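Local coordinates for Bse634I restriction endonuclease (Geobacillus stearothermophilus, PDB 1KNV), which cleaves double-stranded DNA at a specific recognition sequence as a type II restriction endonuclease, probably with the help of bound metal ions, at residues Y90-R94 with D284-D288; M82-Q86 with F280-D284; F234-S240 with V271-L277; L96-L100 with K153-K157. One frame throughout, in Å; residues are numbered along the deposited sequence.

Overall arrangement
The four contacts illustrate how a central mixed sheet and its covering helices hold one another. Interactions 1 and 2 join the same pair, helix 68-93 and helix 281-291; their centres are about 8 Å apart and they share Asp284. Interaction 3 pairs strands 235-240 and 273-276 at one border of the sheet, and helix 281-291 follows directly from it. Interaction 4 lies at the other border, where strand 99-103 follows helix 68-93; its centre is about 23 Å from that of interaction 3. Along the chain, interactions 4 and 3 both form within the span that interactions 1 and 2 close. The two helices thus bring early and late parts of the nuclease core together.

Interaction 1: residues Y90-R94 with D284-D288; sequences YRVKR and DKMLD
Tyr90 and Arg94 converge on one acceptor, the carboxylate of Asp288, where the end of helix 68-93 meets helix 281-291. The phenol OH of Tyr90 donates to Asp288 OD1 over 2.6 Å, reaching it on the anti side and about 30° out of the carboxylate plane. The syn lone pairs go to Arg94, which grips the acid side-on: its NE makes a bent bond to Asp288 OD1 of 3.1 Å, while its NH2 meets Asp288 OD2 at 2.9 Å, nearly straight and close to the guanidinium plane. OD1 thus serves two donors, and the paired grip should restrain rotation of the carboxylate. The Tyr90 ring, swung toward the second helix with CG anti to the backbone N (chi1 171°), is held between Arg94 CG over one face and Leu287 CB over the other, the latter a CH-pi contact 3.7 Å from the ring centroid. One turn before Asp288, Asp284 OD2 takes a salt bridge from Lys93 NZ at 2.7 Å. A water donates to the same OD2 and accepts from Arg94 NH2, 3.2 Å from that nitrogen, while another lies 2.9 Å from Asp284 OD1. Ile101 of strand 99-103 touches both Tyr90 and Leu287. Two acids on one helix are therefore matched by a lysine and an arginine at the end of the other, an environment likely to favour both carboxylates in their ionised form.

Interaction 2: residues M82-Q86 with F280-D284; sequences MIAIQ and FEDID
Gln86 of helix 68-93 and Phe280 mark the nearest backbone approach of the two segments, with 7.3 Å between their CA atoms. The first torsion of Gln86, -168°, turns CG away from the amide nitrogen and the chain then bends at chi2, which lays CG against Ile283 CG2 at 3.6 Å and brings the amide in beside Phe280 and Asp284, whose OD2 is bridged to Lys93. A water 3.0 Å from Gln86 O also lies close to Asp284 OD1 and may bridge the two. Cutting Gln86 back to an alanine is likely to open a gap beside Ile283 CG2 and leave the Phe280 ring without its amide neighbour. These helices lie side by side on one face of the central mixed sheet, as expected of a core in the PD-(D/E)XK nuclease clan. Toward that sheet, Ile83 CD1 meets Ile283 CD1 at 3.7 Å, the two branched chains touching by their delta methyls. The side chain of Ile83 also comes within about 4 Å of that of Leu197, a residue seen to bind calcium in a structure of this protein. A Met-aromatic contact lies farther along: Met82 SD approaches the edge of the Phe280 ring, 3.8 Å from Phe280 CZ and 77° off the ring normal. Helix 43-60 closes over this end, with Leu47 and Leu50 touching Met82 and Asn46 touching both Met82 and Phe280.

Interaction 3: residues F234-S240 with V271-L277; sequences FKYYGAS and VDDIFSL
Tyr237 and Phe275 have nearly the same first torsion, CG beside the backbone N and opposite the carbonyl carbon (chi1 -58° in Tyr237), and this brings their rings together on one face of the sheet. Tyr237 CD1 lies 3.6 Å from Phe275 CE2, the planes inclined at 48° in an oblique pair. Farther along that face, Ala239 CB meets Leu277 CD1 at 3.6 Å, and Met286 of helix 281-291 covers Ala239 and Phe275. On the other face Ile274, whose chi1 of 174° sets CG1 next to its own carbonyl carbon, turns its CD1 back to 3.3 Å from Gly238 O, over a residue where any CB would crowd that methyl. The backbones alternate as parallel strands do: Gly238 gives its N-H to Asp273 and takes that of Phe275, and Ser240 likewise donates to Phe275 and accepts from Leu277, with 2.8 Å between Leu277 N and Ser240 O. Nearer the start of the segment, Asp272 N bonds to Tyr236 O, while Asp272 O accepts from Gln136 of the second subunit. Such pairing is characteristic of a beta-alpha-beta unit, here strand 235-240, helix 246-251 and strand 273-276, at a border of the nuclease core's mixed sheet.

Interaction 4: residues L96-L100 with K153-K157; sequences LNDYL and KDLIK
Leu100 and Ile156 form the tight half of this contact, Leu100 CD2 pressing on Ile156 CD1 at 3.4 Å, closer than ordinary van der Waals packing. Beside them, Leu100 CD1 rests against Leu155 CB at 3.9 Å, the two leucines crossing at about a right angle. Ile156 CD1 also lies 3.5 Å from Tyr99 O, the carbonyl that accepts from Arg91 NE of helix 68-93. Trimming Ile156 to an alanine would probably leave a gap beside Leu100 CD2, with Leu155 still holding its other methyl. A type I beta turn, Leu96 to Tyr99, leads into strand 99-103, the outermost of the sheet within this chain, while a short 3-10 segment, 153-155, follows its antiparallel neighbour 147-151; the contact sits at the end of this pair, next to the backbone bonding of Asp98 with Gln152. The other half is looser and more polar. A first torsion of -172° carries Lys153 CG away from its amide nitrogen, and the extended chain passes obliquely across the Asp98 carboxylate, where carbon rather than nitrogen does the touching: Asp98 OD1 is 3.2 Å from Lys153 CG but 5.0 Å from Lys153 NZ. The contact covers that oxygen, whereas Lys153 remains exposed to solvent.

Interaction 1: residues Y90-R94 with D284-D288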
loop_
_atom_site.group_PDB
_atom_site.type_symbol
_atom_site.label_atom_id
_atom_site.label_comp_id
_atom_site.label_asym_id
_atom_site.label_seq_id
_atom_site.Cartn_x
_atom_site.Cartn_y
_atom_site.Cartn_z
ATOM N N TYR B 90 8.142 -38.472 8.846
ATOM C CA TYR B 90 6.945 -38.066 8.111
ATOM C C TYR B 90 7.236 -37.784 6.642
ATOM O O TYR B 90 6.527 -38.274 5.762
ATOM C CB TYR B 90 6.317 -36.815 8.737
ATOM C CG TYR B 90 5.193 -36.200 7.913
ATOM C CD1 TYR B 90 3.864 -36.569 8.105
ATOM C CD2 TYR B 90 5.468 -35.257 6.930
ATOM C CE1 TYR B 90 2.839 -36.009 7.334
ATOM C CE2 TYR B 90 4.455 -34.698 6.157
ATOM C CZ TYR B 90 3.148 -35.076 6.364
ATOM O OH TYR B 90 2.167 -34.518 5.576
ATOM N N ARG B 91 8.262 -36.985 6.363
ATOM C CA ARG B 91 8.548 -36.678 4.970
ATOM C C ARG B 91 9.037 -37.915 4.244
ATOM O O ARG B 91 8.925 -38.013 3.018
ATOM C CB ARG B 91 9.566 -35.542 4.832
ATOM C CG ARG B 91 10.939 -35.825 5.366
ATOM C CD ARG B 91 11.949 -34.819 4.805
ATOM N NE ARG B 91 12.195 -34.991 3.367
ATOM C CZ ARG B 91 12.897 -35.990 2.832
ATOM N NH1 ARG B 91 13.433 -36.926 3.603
ATOM N NH2 ARG B 91 13.077 -36.047 1.520
ATOM N N VAL B 92 9.569 -38.870 5.001
ATOM C CA VAL B 92 10.050 -40.099 4.392
ATOM C C VAL B 92 8.881 -40.992 4.021
ATOM O O VAL B 92 8.752 -41.377 2.866
ATOM C CB VAL B 92 10.994 -40.878 5.318
ATOM C CG1 VAL B 92 11.230 -42.265 4.753
ATOM C CG2 VAL B 92 12.318 -40.151 5.436
ATOM N N LYS B 93 8.011 -41.305 4.977
ATOM C CA LYS B 93 6.885 -42.181 4.667
ATOM C C LYS B 93 5.853 -41.564 3.729
ATOM O O LYS B 93 5.116 -42.288 3.052
ATOM C CB LYS B 93 6.212 -42.674 5.951
ATOM C CG LYS B 93 5.467 -41.639 6.745
ATOM C CD LYS B 93 4.989 -42.269 8.025
ATOM C CE LYS B 93 4.168 -41.311 8.832
ATOM N NZ LYS B 93 3.908 -41.872 10.181
ATOM N N ARG B 94 5.796 -40.234 3.687
ATOM C CA ARG B 94 4.867 -39.532 2.801
ATOM C C ARG B 94 5.543 -39.302 1.454
ATOM O O ARG B 94 4.910 -38.844 0.506
ATOM C CB ARG B 94 4.460 -38.182 3.402
ATOM C CG ARG B 94 3.463 -38.283 4.546
ATOM C CD ARG B 94 2.084 -38.763 4.070
ATOM N NE ARG B 94 1.068 -38.618 5.117
ATOM C CZ ARG B 94 0.995 -39.370 6.212
ATOM N NH1 ARG B 94 1.871 -40.343 6.411
ATOM N NH2 ARG B 94 0.063 -39.127 7.128
ATOM N N ASP B 284 1.531 -36.111 12.523
ATOM C CA ASP B 284 1.390 -36.413 11.098
ATOM C C ASP B 284 0.162 -35.706 10.525
ATOM O O ASP B 284 0.200 -35.175 9.417
ATOM C CB ASP B 284 1.210 -37.917 10.861
ATOM C CG ASP B 284 2.429 -38.728 11.223
ATOM O OD1 ASP B 284 3.512 -38.145 11.431
ATOM O OD2 ASP B 284 2.289 -39.970 11.280
ATOM N N LYS B 285 -0.937 -35.732 11.275
ATOM C CA LYS B 285 -2.174 -35.090 10.838
ATOM C C LYS B 285 -1.969 -33.582 10.675
ATOM O O LYS B 285 -2.437 -32.985 9.712
ATOM C CB LYS B 285 -3.302 -35.367 11.836
ATOM C CG LYS B 285 -3.751 -36.826 11.905
ATOM C CD LYS B 285 -4.919 -36.964 12.877
ATOM C CE LYS B 285 -5.452 -38.383 12.959
ATOM N NZ LYS B 285 -6.557 -38.467 13.958
ATOM N N MET B 286 -1.266 -32.974 11.621
ATOM C CA MET B 286 -0.987 -31.548 11.557
ATOM C C MET B 286 -0.185 -31.228 10.305
ATOM O O MET B 286 -0.514 -30.311 9.568
ATOM C CB MET B 286 -0.181 -31.109 12.775
ATOM C CG MET B 286 0.443 -29.739 12.602
ATOM S SD MET B 286 1.348 -29.238 14.033
ATOM C CE MET B 286 2.803 -30.228 13.897
ATOM N N LEU B 287 0.879 -31.991 10.075
ATOM C CA LEU B 287 1.727 -31.771 8.918
ATOM C C LEU B 287 0.966 -32.010 7.640
ATOM O O LEU B 287 1.218 -31.354 6.637
ATOM C CB LEU B 287 2.951 -32.678 8.983
ATOM C CG LEU B 287 3.893 -32.316 10.129
ATOM C CD1 LEU B 287 5.017 -33.343 10.244
ATOM C CD2 LEU B 287 4.441 -30.900 9.881
ATOM N N ASP B 288 0.035 -32.954 7.664
ATOM C CA ASP B 288 -0.755 -33.215 6.470
ATOM C C ASP B 288 -1.551 -31.981 6.107
ATOM O O ASP B 288 -1.618 -31.610 4.941
ATOM C CB ASP B 288 -1.725 -34.375 6.680
ATOM C CG ASP B 288 -1.059 -35.729 6.516
ATOM O OD1 ASP B 288 -0.026 -35.807 5.807
ATOM O OD2 ASP B 288 -1.579 -36.717 7.080
HETATM O O HOH W 1 5.989 -39.542 11.042
HETATM O O HOH W 2 0.048 -41.133 9.611
#

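Interaction 2: residues M82-Q86 with F280-D284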
loop_
_atom_site.group_PDB
_atom_site.type_symbol
_atom_site.label_atom_id
_atom_site.label_comp_id
_atom_site.label_asym_id
_atom_site.label_seq_id
_atom_site.Cartn_x
_atom_site.Cartn_y
_atom_site.Cartn_z
ATOM N N MET B 82 11.249 -35.534 20.028
ATOM C CA MET B 82 10.105 -36.291 19.516
ATOM C C MET B 82 9.509 -35.653 18.266
ATOM O O MET B 82 9.234 -36.337 17.273
ATOM C CB MET B 82 9.038 -36.418 20.602
ATOM C CG MET B 82 9.454 -37.366 21.708
ATOM S SD MET B 82 8.298 -37.450 23.067
ATOM C CE MET B 82 9.181 -38.608 24.143
ATOM N N ILE B 83 9.302 -34.342 18.331
ATOM C CA ILE B 83 8.773 -33.586 17.207
ATOM C C ILE B 83 9.721 -33.751 16.009
ATOM O O ILE B 83 9.297 -34.122 14.913
ATOM C CB ILE B 83 8.651 -32.086 17.575
ATOM C CG1 ILE B 83 7.470 -31.890 18.516
ATOM C CG2 ILE B 83 8.448 -31.239 16.331
ATOM C CD1 ILE B 83 6.148 -32.336 17.921
ATOM N N ALA B 84 11.006 -33.481 16.233
ATOM C CA ALA B 84 12.008 -33.586 15.184
ATOM C C ALA B 84 12.051 -34.962 14.525
ATOM O O ALA B 84 12.084 -35.062 13.302
ATOM C CB ALA B 84 13.381 -33.234 15.742
ATOM N N ILE B 85 12.060 -36.023 15.328
ATOM C CA ILE B 85 12.115 -37.386 14.793
ATOM C C ILE B 85 10.862 -37.727 13.990
ATOM O O ILE B 85 10.941 -38.274 12.887
ATOM C CB ILE B 85 12.272 -38.426 15.937
ATOM C CG1 ILE B 85 13.606 -38.214 16.650
ATOM C CG2 ILE B 85 12.177 -39.852 15.386
ATOM C CD1 ILE B 85 14.798 -38.356 15.752
ATOM N N GLN B 86 9.703 -37.406 14.551
ATOM C CA GLN B 86 8.457 -37.700 13.876
ATOM C C GLN B 86 8.455 -36.987 12.532
ATOM O O GLN B 86 8.168 -37.596 11.505
ATOM C CB GLN B 86 7.267 -37.254 14.736
ATOM C CG GLN B 86 5.907 -37.767 14.249
ATOM C CD GLN B 86 5.732 -39.289 14.362
ATOM O OE1 GLN B 86 4.783 -39.846 13.818
ATOM N NE2 GLN B 86 6.641 -39.956 15.071
ATOM N N PHE B 280 1.388 -39.222 18.632
ATOM C CA PHE B 280 2.339 -38.958 17.574
ATOM C C PHE B 280 1.626 -38.890 16.243
ATOM O O PHE B 280 2.094 -38.248 15.309
ATOM C CB PHE B 280 3.408 -40.033 17.555
ATOM C CG PHE B 280 4.354 -39.910 18.680
ATOM C CD1 PHE B 280 3.991 -40.339 19.946
ATOM C CD2 PHE B 280 5.566 -39.258 18.507
ATOM C CE1 PHE B 280 4.818 -40.117 21.036
ATOM C CE2 PHE B 280 6.403 -39.026 19.577
ATOM C CZ PHE B 280 6.030 -39.457 20.852
ATOM N N GLU B 281 0.482 -39.546 16.152
ATOM C CA GLU B 281 -0.262 -39.507 14.912
ATOM C C GLU B 281 -0.781 -38.087 14.696
ATOM O O GLU B 281 -0.950 -37.655 13.555
ATOM C CB GLU B 281 -1.429 -40.493 14.954
ATOM C CG GLU B 281 -2.317 -40.413 13.728
ATOM C CD GLU B 281 -3.391 -41.475 13.721
ATOM O OE1 GLU B 281 -4.000 -41.708 14.785
ATOM O OE2 GLU B 281 -3.634 -42.069 12.650
ATOM N N ASP B 282 -1.038 -37.368 15.792
ATOM C CA ASP B 282 -1.535 -35.992 15.694
ATOM C C ASP B 282 -0.506 -35.072 15.037
ATOM O O ASP B 282 -0.858 -34.009 14.521
ATOM C CB ASP B 282 -1.886 -35.420 17.071
ATOM C CG ASP B 282 -3.131 -36.040 17.667
ATOM O OD1 ASP B 282 -3.990 -36.535 16.897
ATOM O OD2 ASP B 282 -3.255 -36.004 18.911
ATOM N N ILE B 283 0.761 -35.478 15.081
ATOM C CA ILE B 283 1.842 -34.714 14.482
ATOM C C ILE B 283 1.738 -34.871 12.970
ATOM O O ILE B 283 1.849 -33.897 12.228
ATOM C CB ILE B 283 3.222 -35.235 14.950
ATOM C CG1 ILE B 283 3.379 -35.037 16.460
ATOM C CG2 ILE B 283 4.329 -34.519 14.195
ATOM C CD1 ILE B 283 4.670 -35.623 17.035
ATOM N N ASP B 284 1.531 -36.111 12.523
ATOM C CA ASP B 284 1.390 -36.413 11.098
ATOM C C ASP B 284 0.162 -35.706 10.525
ATOM O O ASP B 284 0.200 -35.175 9.417
ATOM C CB ASP B 284 1.210 -37.917 10.861
ATOM C CG ASP B 284 2.429 -38.728 11.223
ATOM O OD1 ASP B 284 3.512 -38.145 11.431
ATOM O OD2 ASP B 284 2.289 -39.970 11.280
HETATM O O HOH W 1 5.989 -39.542 11.042
#

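Interaction 3: residues F234-S240 with V271-L277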
loop_
_atom_site.group_PDB
_atom_site.type_symbol
_atom_site.label_atom_id
_atom_site.label_comp_id
_atom_site.label_asym_id
_atom_site.label_seq_id
_atom_site.Cartn_x
_atom_site.Cartn_y
_atom_site.Cartn_z
ATOM N N PHE B 234 3.077 -17.654 2.938
ATOM C CA PHE B 234 3.692 -18.137 4.158
ATOM C C PHE B 234 2.611 -18.233 5.216
ATOM O O PHE B 234 1.968 -17.234 5.535
ATOM C CB PHE B 234 4.775 -17.207 4.662
ATOM C CG PHE B 234 5.372 -17.653 5.961
ATOM C CD1 PHE B 234 6.223 -18.748 6.006
ATOM C CD2 PHE B 234 5.049 -17.002 7.145
ATOM C CE1 PHE B 234 6.744 -19.190 7.212
ATOM C CE2 PHE B 234 5.565 -17.433 8.360
ATOM C CZ PHE B 234 6.413 -18.528 8.394
ATOM N N LYS B 235 2.413 -19.436 5.749
ATOM C CA LYS B 235 1.409 -19.671 6.776
ATOM C C LYS B 235 2.087 -19.943 8.111
ATOM O O LYS B 235 3.150 -20.551 8.166
ATOM C CB LYS B 235 0.560 -20.876 6.405
ATOM C CG LYS B 235 -0.190 -20.740 5.107
ATOM C CD LYS B 235 -1.500 -20.018 5.311
ATOM C CE LYS B 235 -2.321 -20.002 4.029
ATOM N NZ LYS B 235 -1.659 -19.183 2.970
ATOM N N TYR B 236 1.463 -19.501 9.190
ATOM C CA TYR B 236 2.006 -19.731 10.512
ATOM C C TYR B 236 0.969 -20.469 11.338
ATOM O O TYR B 236 -0.205 -20.103 11.345
ATOM C CB TYR B 236 2.381 -18.406 11.169
ATOM C CG TYR B 236 2.934 -18.581 12.559
ATOM C CD1 TYR B 236 2.126 -18.387 13.677
ATOM C CD2 TYR B 236 4.254 -18.994 12.759
ATOM C CE1 TYR B 236 2.613 -18.602 14.966
ATOM C CE2 TYR B 236 4.748 -19.215 14.039
ATOM C CZ TYR B 236 3.922 -19.020 15.140
ATOM O OH TYR B 236 4.396 -19.254 16.417
ATOM N N TYR B 237 1.410 -21.513 12.032
ATOM C CA TYR B 237 0.515 -22.337 12.844
ATOM C C TYR B 237 0.932 -22.492 14.305
ATOM O O TYR B 237 2.084 -22.277 14.679
ATOM C CB TYR B 237 0.418 -23.741 12.251
ATOM C CG TYR B 237 -0.063 -23.787 10.829
ATOM C CD1 TYR B 237 -1.423 -23.818 10.535
ATOM C CD2 TYR B 237 0.843 -23.786 9.774
ATOM C CE1 TYR B 237 -1.870 -23.849 9.218
ATOM C CE2 TYR B 237 0.412 -23.814 8.461
ATOM C CZ TYR B 237 -0.944 -23.847 8.187
ATOM O OH TYR B 237 -1.367 -23.896 6.885
ATOM N N GLY B 238 -0.034 -22.889 15.118
ATOM C CA GLY B 238 0.228 -23.136 16.517
ATOM C C GLY B 238 -0.149 -24.581 16.787
ATOM O O GLY B 238 -1.046 -25.124 16.144
ATOM N N ALA B 239 0.560 -25.218 17.712
ATOM C CA ALA B 239 0.284 -26.599 18.105
ATOM C C ALA B 239 0.394 -26.653 19.628
ATOM O O ALA B 239 1.450 -26.351 20.188
ATOM C CB ALA B 239 1.287 -27.549 17.475
ATOM N N SER B 240 -0.702 -27.016 20.291
ATOM C CA SER B 240 -0.733 -27.111 21.749
ATOM C C SER B 240 -0.604 -28.563 22.181
ATOM O O SER B 240 -1.023 -29.469 21.458
ATOM C CB SER B 240 -2.047 -26.546 22.289
ATOM O OG SER B 240 -2.127 -26.711 23.696
ATOM N N VAL B 271 -2.427 -16.363 13.093
ATOM C CA VAL B 271 -2.148 -17.791 13.224
ATOM C C VAL B 271 -3.180 -18.479 12.368
ATOM O O VAL B 271 -4.360 -18.471 12.692
ATOM C CB VAL B 271 -2.307 -18.260 14.689
ATOM C CG1 VAL B 271 -1.796 -19.685 14.855
ATOM C CG2 VAL B 271 -1.535 -17.338 15.611
ATOM N N ASP B 272 -2.737 -19.062 11.267
ATOM C CA ASP B 272 -3.638 -19.727 10.340
ATOM C C ASP B 272 -4.470 -20.870 10.918
ATOM O O ASP B 272 -5.602 -21.098 10.492
ATOM C CB ASP B 272 -2.836 -20.192 9.142
ATOM C CG ASP B 272 -2.354 -19.033 8.323
ATOM O OD1 ASP B 272 -3.202 -18.435 7.634
ATOM O OD2 ASP B 272 -1.153 -18.696 8.386
ATOM N N ASP B 273 -3.918 -21.604 11.870
ATOM C CA ASP B 273 -4.680 -22.668 12.485
ATOM C C ASP B 273 -3.953 -23.135 13.726
ATOM O O ASP B 273 -2.755 -22.881 13.901
ATOM C CB ASP B 273 -4.899 -23.823 11.507
ATOM C CG ASP B 273 -6.137 -24.656 11.846
ATOM O OD1 ASP B 273 -6.523 -25.497 11.011
ATOM O OD2 ASP B 273 -6.729 -24.479 12.937
ATOM N N ILE B 274 -4.694 -23.804 14.599
ATOM C CA ILE B 274 -4.147 -24.293 15.845
ATOM C C ILE B 274 -4.390 -25.791 15.908
ATOM O O ILE B 274 -5.468 -26.275 15.562
ATOM C CB ILE B 274 -4.809 -23.561 17.043
ATOM C CG1 ILE B 274 -4.349 -24.176 18.361
ATOM C CG2 ILE B 274 -6.319 -23.580 16.897
ATOM C CD1 ILE B 274 -2.889 -23.948 18.640
ATOM N N PHE B 275 -3.364 -26.522 16.327
ATOM C CA PHE B 275 -3.437 -27.973 16.410
ATOM C C PHE B 275 -3.305 -28.445 17.846
ATOM O O PHE B 275 -2.792 -27.725 18.708
ATOM C CB PHE B 275 -2.325 -28.597 15.560
ATOM C CG PHE B 275 -2.436 -28.277 14.091
ATOM C CD1 PHE B 275 -3.326 -28.976 13.277
ATOM C CD2 PHE B 275 -1.665 -27.262 13.523
ATOM C CE1 PHE B 275 -3.443 -28.671 11.922
ATOM C CE2 PHE B 275 -1.775 -26.950 12.176
ATOM C CZ PHE B 275 -2.665 -27.656 11.371
ATOM N N SER B 276 -3.790 -29.654 18.097
ATOM C CA SER B 276 -3.715 -30.260 19.413
ATOM C C SER B 276 -2.914 -31.541 19.222
ATOM O O SER B 276 -3.314 -32.424 18.469
ATOM C CB SER B 276 -5.114 -30.576 19.925
ATOM O OG SER B 276 -5.064 -31.089 21.241
ATOM N N LEU B 277 -1.770 -31.633 19.881
ATOM C CA LEU B 277 -0.939 -32.815 19.736
ATOM C C LEU B 277 -1.006 -33.708 20.970
ATOM O O LEU B 277 -0.431 -33.388 22.009
ATOM C CB LEU B 277 0.508 -32.399 19.463
ATOM C CG LEU B 277 0.719 -31.516 18.232
ATOM C CD1 LEU B 277 2.145 -31.012 18.212
ATOM C CD2 LEU B 277 0.412 -32.301 16.971
#

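Interaction 4: residues L96-L100 with K153-K157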
loop_
_atom_site.group_PDB
_atom_site.type_symbol
_atom_site.label_atom_id
_atom_site.label_comp_id
_atom_site.label_asym_id
_atom_site.label_seq_id
_atom_site.Cartn_x
_atom_site.Cartn_y
_atom_site.Cartn_z
ATOM N N LEU B 96 7.835 -37.074 0.548
ATOM C CA LEU B 96 7.845 -35.667 0.166
ATOM C C LEU B 96 9.280 -35.303 -0.167
ATOM O O LEU B 96 9.961 -34.644 0.620
ATOM C CB LEU B 96 7.340 -34.807 1.324
ATOM C CG LEU B 96 5.892 -35.057 1.751
ATOM C CD1 LEU B 96 5.591 -34.315 3.025
ATOM C CD2 LEU B 96 4.956 -34.607 0.655
ATOM N N ASN B 97 9.737 -35.728 -1.341
ATOM C CA ASN B 97 11.112 -35.480 -1.748
ATOM C C ASN B 97 11.523 -34.024 -1.930
ATOM O O ASN B 97 12.706 -33.747 -2.075
ATOM C CB ASN B 97 11.439 -36.258 -3.028
ATOM C CG ASN B 97 10.602 -35.811 -4.221
ATOM O OD1 ASN B 97 9.935 -34.771 -4.177
ATOM N ND2 ASN B 97 10.644 -36.591 -5.303
ATOM N N ASP B 98 10.578 -33.093 -1.924
ATOM C CA ASP B 98 10.942 -31.690 -2.098
ATOM C C ASP B 98 10.797 -30.886 -0.824
ATOM O O ASP B 98 11.097 -29.702 -0.809
ATOM C CB ASP B 98 10.081 -31.043 -3.169
ATOM C CG ASP B 98 10.082 -31.821 -4.453
ATOM O OD1 ASP B 98 11.174 -32.249 -4.900
ATOM O OD2 ASP B 98 8.983 -32.001 -5.023
ATOM N N TYR B 99 10.343 -31.541 0.240
ATOM C CA TYR B 99 10.117 -30.883 1.521
ATOM C C TYR B 99 11.107 -31.220 2.631
ATOM O O TYR B 99 11.672 -32.308 2.685
ATOM C CB TYR B 99 8.712 -31.218 2.023
ATOM C CG TYR B 99 7.595 -30.567 1.247
ATOM C CD1 TYR B 99 7.015 -29.379 1.690
ATOM C CD2 TYR B 99 7.118 -31.137 0.069
ATOM C CE1 TYR B 99 5.984 -28.778 0.980
ATOM C CE2 TYR B 99 6.089 -30.544 -0.649
ATOM C CZ TYR B 99 5.526 -29.367 -0.187
ATOM O OH TYR B 99 4.499 -28.786 -0.881
ATOM N N LEU B 100 11.300 -30.250 3.512
ATOM C CA LEU B 100 12.149 -30.391 4.679
ATOM C C LEU B 100 11.325 -29.812 5.812
ATOM O O LEU B 100 10.825 -28.690 5.719
ATOM C CB LEU B 100 13.460 -29.597 4.548
ATOM C CG LEU B 100 14.589 -30.128 3.652
ATOM C CD1 LEU B 100 15.853 -29.276 3.833
ATOM C CD2 LEU B 100 14.881 -31.578 4.010
ATOM N N LYS B 153 13.473 -28.488 -3.699
ATOM C CA LYS B 153 14.076 -29.751 -4.091
ATOM C C LYS B 153 15.590 -29.849 -3.978
ATOM O O LYS B 153 16.109 -30.843 -3.483
ATOM C CB LYS B 153 13.661 -30.118 -5.518
ATOM C CG LYS B 153 14.107 -31.518 -5.912
ATOM C CD LYS B 153 13.571 -31.938 -7.268
ATOM C CE LYS B 153 14.083 -33.330 -7.624
ATOM N NZ LYS B 153 13.627 -33.795 -8.968
ATOM N N ASP B 154 16.300 -28.821 -4.424
ATOM C CA ASP B 154 17.751 -28.854 -4.392
ATOM C C ASP B 154 18.379 -28.907 -3.002
ATOM O O ASP B 154 19.597 -29.002 -2.880
ATOM C CB ASP B 154 18.319 -27.667 -5.181
ATOM C CG ASP B 154 18.212 -26.355 -4.433
ATOM O OD1 ASP B 154 17.676 -26.340 -3.307
ATOM O OD2 ASP B 154 18.669 -25.328 -4.969
ATOM N N LEU B 155 17.565 -28.849 -1.952
ATOM C CA LEU B 155 18.089 -28.902 -0.585
ATOM C C LEU B 155 18.102 -30.329 -0.037
ATOM O O LEU B 155 18.678 -30.592 1.022
ATOM C CB LEU B 155 17.232 -28.043 0.354
ATOM C CG LEU B 155 17.215 -26.537 0.138
ATOM C CD1 LEU B 155 16.317 -25.896 1.180
ATOM C CD2 LEU B 155 18.613 -25.992 0.253
ATOM N N ILE B 156 17.462 -31.240 -0.767
ATOM C CA ILE B 156 17.336 -32.630 -0.351
ATOM C C ILE B 156 18.541 -33.535 -0.601
ATOM O O ILE B 156 18.991 -33.691 -1.733
ATOM C CB ILE B 156 16.096 -33.257 -1.015
ATOM C CG1 ILE B 156 14.884 -32.338 -0.808
ATOM C CG2 ILE B 156 15.837 -34.657 -0.445
ATOM C CD1 ILE B 156 14.535 -32.073 0.626
ATOM N N LYS B 157 19.057 -34.122 0.478
ATOM C CA LYS B 157 20.185 -35.041 0.406
ATOM C C LYS B 157 19.624 -36.446 0.613
ATOM O O LYS B 157 18.675 -36.634 1.383
ATOM C CB LYS B 157 21.208 -34.720 1.497
ATOM C CG LYS B 157 21.732 -33.295 1.427
ATOM C CD LYS B 157 23.058 -33.111 2.157
ATOM C CE LYS B 157 22.942 -33.368 3.648
ATOM N NZ LYS B 157 24.257 -33.198 4.353
#